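Side-chain contact in hypothetical protein (Shewanella oneidensis, PDB 2OOJ), which is of unknown function but belongs to the DUF3224 family, whose members probably adopt a barrel-like antiparallel beta fold: residues 37-42 / 125-130. Numbering follows the deposited sequence.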
loop_
_atom_site.group_PDB
_atom_site.type_symbol
_atom_site.label_atom_id
_atom_site.label_comp_id
_atom_site.label_asym_id
_atom_site.label_seq_id
_atom_site.Cartn_x
_atom_site.Cartn_y
_atom_site.Cartn_z
ATOM N N LYS B 37 -8.971 -14.185 3.258
ATOM C CA LYS B 37 -8.182 -14.770 4.339
ATOM C C LYS B 37 -9.058 -15.266 5.473
ATOM O O LYS B 37 -10.179 -14.783 5.671
ATOM C CB LYS B 37 -7.228 -13.765 4.977
ATOM C CG LYS B 37 -6.188 -13.168 4.120
ATOM C CD LYS B 37 -5.126 -12.513 5.065
ATOM C CE LYS B 37 -4.231 -11.578 4.304
ATOM N NZ LYS B 37 -3.401 -10.743 5.221
ATOM N N THR B 38 -8.522 -16.256 6.178
ATOM C CA THR B 38 -9.080 -16.751 7.418
ATOM C C THR B 38 -7.999 -16.743 8.480
ATOM O O THR B 38 -6.936 -17.272 8.272
ATOM C CB THR B 38 -9.635 -18.183 7.292
ATOM O OG1 THR B 38 -10.574 -18.230 6.213
ATOM C CG2 THR B 38 -10.321 -18.615 8.622
ATOM N N PHE B 39 -8.324 -16.140 9.624
ATOM C CA PHE B 39 -7.474 -16.115 10.807
ATOM C C PHE B 39 -8.041 -17.068 11.840
ATOM O O PHE B 39 -9.253 -17.154 11.986
ATOM C CB PHE B 39 -7.457 -14.710 11.412
ATOM C CG PHE B 39 -6.820 -13.687 10.531
ATOM C CD1 PHE B 39 -7.573 -13.002 9.583
ATOM C CD2 PHE B 39 -5.476 -13.385 10.654
ATOM C CE1 PHE B 39 -6.982 -12.039 8.755
ATOM C CE2 PHE B 39 -4.885 -12.422 9.851
ATOM C CZ PHE B 39 -5.646 -11.744 8.899
ATOM N N TYR B 40 -7.166 -17.740 12.580
ATOM C CA TYR B 40 -7.538 -18.752 13.562
ATOM C C TYR B 40 -6.913 -18.381 14.880
ATOM O O TYR B 40 -5.846 -17.747 14.919
ATOM C CB TYR B 40 -6.962 -20.117 13.132
ATOM C CG TYR B 40 -7.554 -20.639 11.853
ATOM C CD1 TYR B 40 -8.784 -21.284 11.846
ATOM C CD2 TYR B 40 -6.894 -20.474 10.635
ATOM C CE1 TYR B 40 -9.335 -21.758 10.659
ATOM C CE2 TYR B 40 -7.440 -20.926 9.454
ATOM C CZ TYR B 40 -8.661 -21.577 9.472
ATOM O OH TYR B 40 -9.215 -22.017 8.295
ATOM N N GLY B 41 -7.542 -18.801 15.965
ATOM C CA GLY B 41 -6.985 -18.585 17.284
ATOM C C GLY B 41 -7.556 -17.342 17.950
ATOM O O GLY B 41 -8.764 -17.083 17.912
ATOM N N GLU B 42 -6.666 -16.571 18.548
ATOM C CA GLU B 42 -7.069 -15.384 19.305
ATOM C C GLU B 42 -7.722 -14.337 18.412
ATOM O O GLU B 42 -8.581 -13.583 18.857
ATOM C CB GLU B 42 -5.848 -14.803 19.999
ATOM C CG GLU B 42 -5.319 -15.680 21.070
ATOM C CD GLU B 42 -6.071 -15.550 22.381
ATOM O OE1 GLU B 42 -7.158 -14.943 22.420
ATOM O OE2 GLU B 42 -5.572 -16.095 23.382
ATOM N N HIS B 125 1.513 -20.039 7.426
ATOM C CA HIS B 125 1.576 -18.629 7.809
ATOM C C HIS B 125 1.005 -18.412 9.178
ATOM O O HIS B 125 -0.016 -19.018 9.523
ATOM C CB HIS B 125 0.798 -17.770 6.833
ATOM C CG HIS B 125 1.482 -17.610 5.531
ATOM N ND1 HIS B 125 2.659 -16.905 5.400
ATOM C CD2 HIS B 125 1.207 -18.128 4.315
ATOM C CE1 HIS B 125 3.062 -16.969 4.140
ATOM N NE2 HIS B 125 2.201 -17.709 3.464
ATOM N N PHE B 126 1.668 -17.523 9.917
ATOM C CA PHE B 126 1.285 -17.139 11.254
ATOM C C PHE B 126 1.255 -15.626 11.316
ATOM O O PHE B 126 2.095 -14.942 10.713
ATOM C CB PHE B 126 2.300 -17.642 12.289
ATOM C CG PHE B 126 2.208 -19.112 12.548
ATOM C CD1 PHE B 126 2.834 -19.996 11.715
ATOM C CD2 PHE B 126 1.493 -19.597 13.623
ATOM C CE1 PHE B 126 2.741 -21.349 11.942
ATOM C CE2 PHE B 126 1.405 -20.942 13.851
ATOM C CZ PHE B 126 2.020 -21.820 12.994
ATOM N N TYR B 127 0.328 -15.132 12.090
ATOM C CA TYR B 127 0.260 -13.704 12.424
ATOM C C TYR B 127 0.742 -13.521 13.863
ATOM O O TYR B 127 0.544 -14.401 14.719
ATOM C CB TYR B 127 -1.179 -13.180 12.275
ATOM C CG TYR B 127 -2.158 -13.784 13.240
ATOM C CD1 TYR B 127 -2.342 -13.244 14.527
ATOM C CD2 TYR B 127 -2.950 -14.860 12.861
ATOM C CE1 TYR B 127 -3.235 -13.814 15.393
ATOM C CE2 TYR B 127 -3.818 -15.452 13.735
ATOM C CZ TYR B 127 -3.978 -14.912 15.004
ATOM O OH TYR B 127 -4.863 -15.511 15.862
ATOM N N GLU B 128 1.391 -12.380 14.111
ATOM C CA GLU B 128 1.753 -11.921 15.424
ATOM C C GLU B 128 1.161 -10.516 15.526
ATOM O O GLU B 128 1.609 -9.621 14.837
ATOM C CB GLU B 128 3.263 -11.887 15.603
ATOM C CG GLU B 128 3.959 -13.264 15.650
ATOM C CD GLU B 128 4.344 -13.843 14.269
ATOM O OE1 GLU B 128 4.878 -13.119 13.407
ATOM O OE2 GLU B 128 4.134 -15.054 14.060
ATOM N N PHE B 129 0.131 -10.346 16.352
ATOM C CA PHE B 129 -0.675 -9.120 16.340
ATOM C C PHE B 129 -0.546 -8.435 17.680
ATOM O O PHE B 129 -0.924 -9.014 18.693
ATOM C CB PHE B 129 -2.141 -9.495 15.989
ATOM C CG PHE B 129 -3.074 -8.323 15.816
ATOM C CD1 PHE B 129 -2.653 -7.120 15.255
ATOM C CD2 PHE B 129 -4.408 -8.451 16.133
ATOM C CE1 PHE B 129 -3.547 -6.067 15.087
ATOM C CE2 PHE B 129 -5.285 -7.397 15.954
ATOM C CZ PHE B 129 -4.843 -6.214 15.419
ATOM N N SER B 130 0.070 -7.243 17.676
ATOM C CA SER B 130 0.239 -6.430 18.869
ATOM C C SER B 130 -0.778 -5.307 18.849
ATOM O O SER B 130 -0.754 -4.450 17.968
ATOM C CB SER B 130 1.664 -5.867 18.929
ATOM O OG SER B 130 2.562 -6.918 18.682
#
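Tyr-127 reaches from strand 124-133 to the turn that follows strand 29-39 and meets Phe-39 on the way. Its hydroxyl donates a short hydrogen bond to the backbone carbonyl of Tyr-40, with OH 2.6 Å from O. The donor sits 33° off the carbonyl plane, and the carbonyl oxygen of Tyr-40 lies at the edge of the Tyr-127 ring, near its plane. The same hydroxyl is also hydrogen-bonded to the backbone N of Leu-43, so one phenol group ties the turn at Tyr-40 to the start of strand 43-55. The N of Glu-42 is near OH, but its angle is too poor for a bond. The phenol gets there because CG of Tyr-127 lies between the backbone N and the carbonyl carbon (chi1 65°).

The buried, tightly packed part is the aromatic pair. Phe-39 turns its edge toward the face of Tyr-127 in an offset edge-to-face stack, with planes at 69° and centroids 5.7 Å apart. Phe-39 CD2 touches Tyr-127 CD2 at 3.7 Å. The turn side, at Tyr-40 and Glu-42, is looser and exposed. The side-chain ends of Tyr-40 and Glu-42 lead away from strand 124-133, and Glu-42 CB comes no nearer than 4.3 Å to Tyr-127 OH.

A phenylalanine in place of Tyr-127 could keep the ring contact but would probably leave the Tyr-40 carbonyl and the Leu-43 amide without their shared partner.

Strand 5-18 pairs with both 29-39 and 124-133, so the contact bridges two strands flanking a common neighbour. Such packing of buried aromatic side chains across a curled antiparallel sheet is consistent with the barrel-like fold of the AOC_barrel clan.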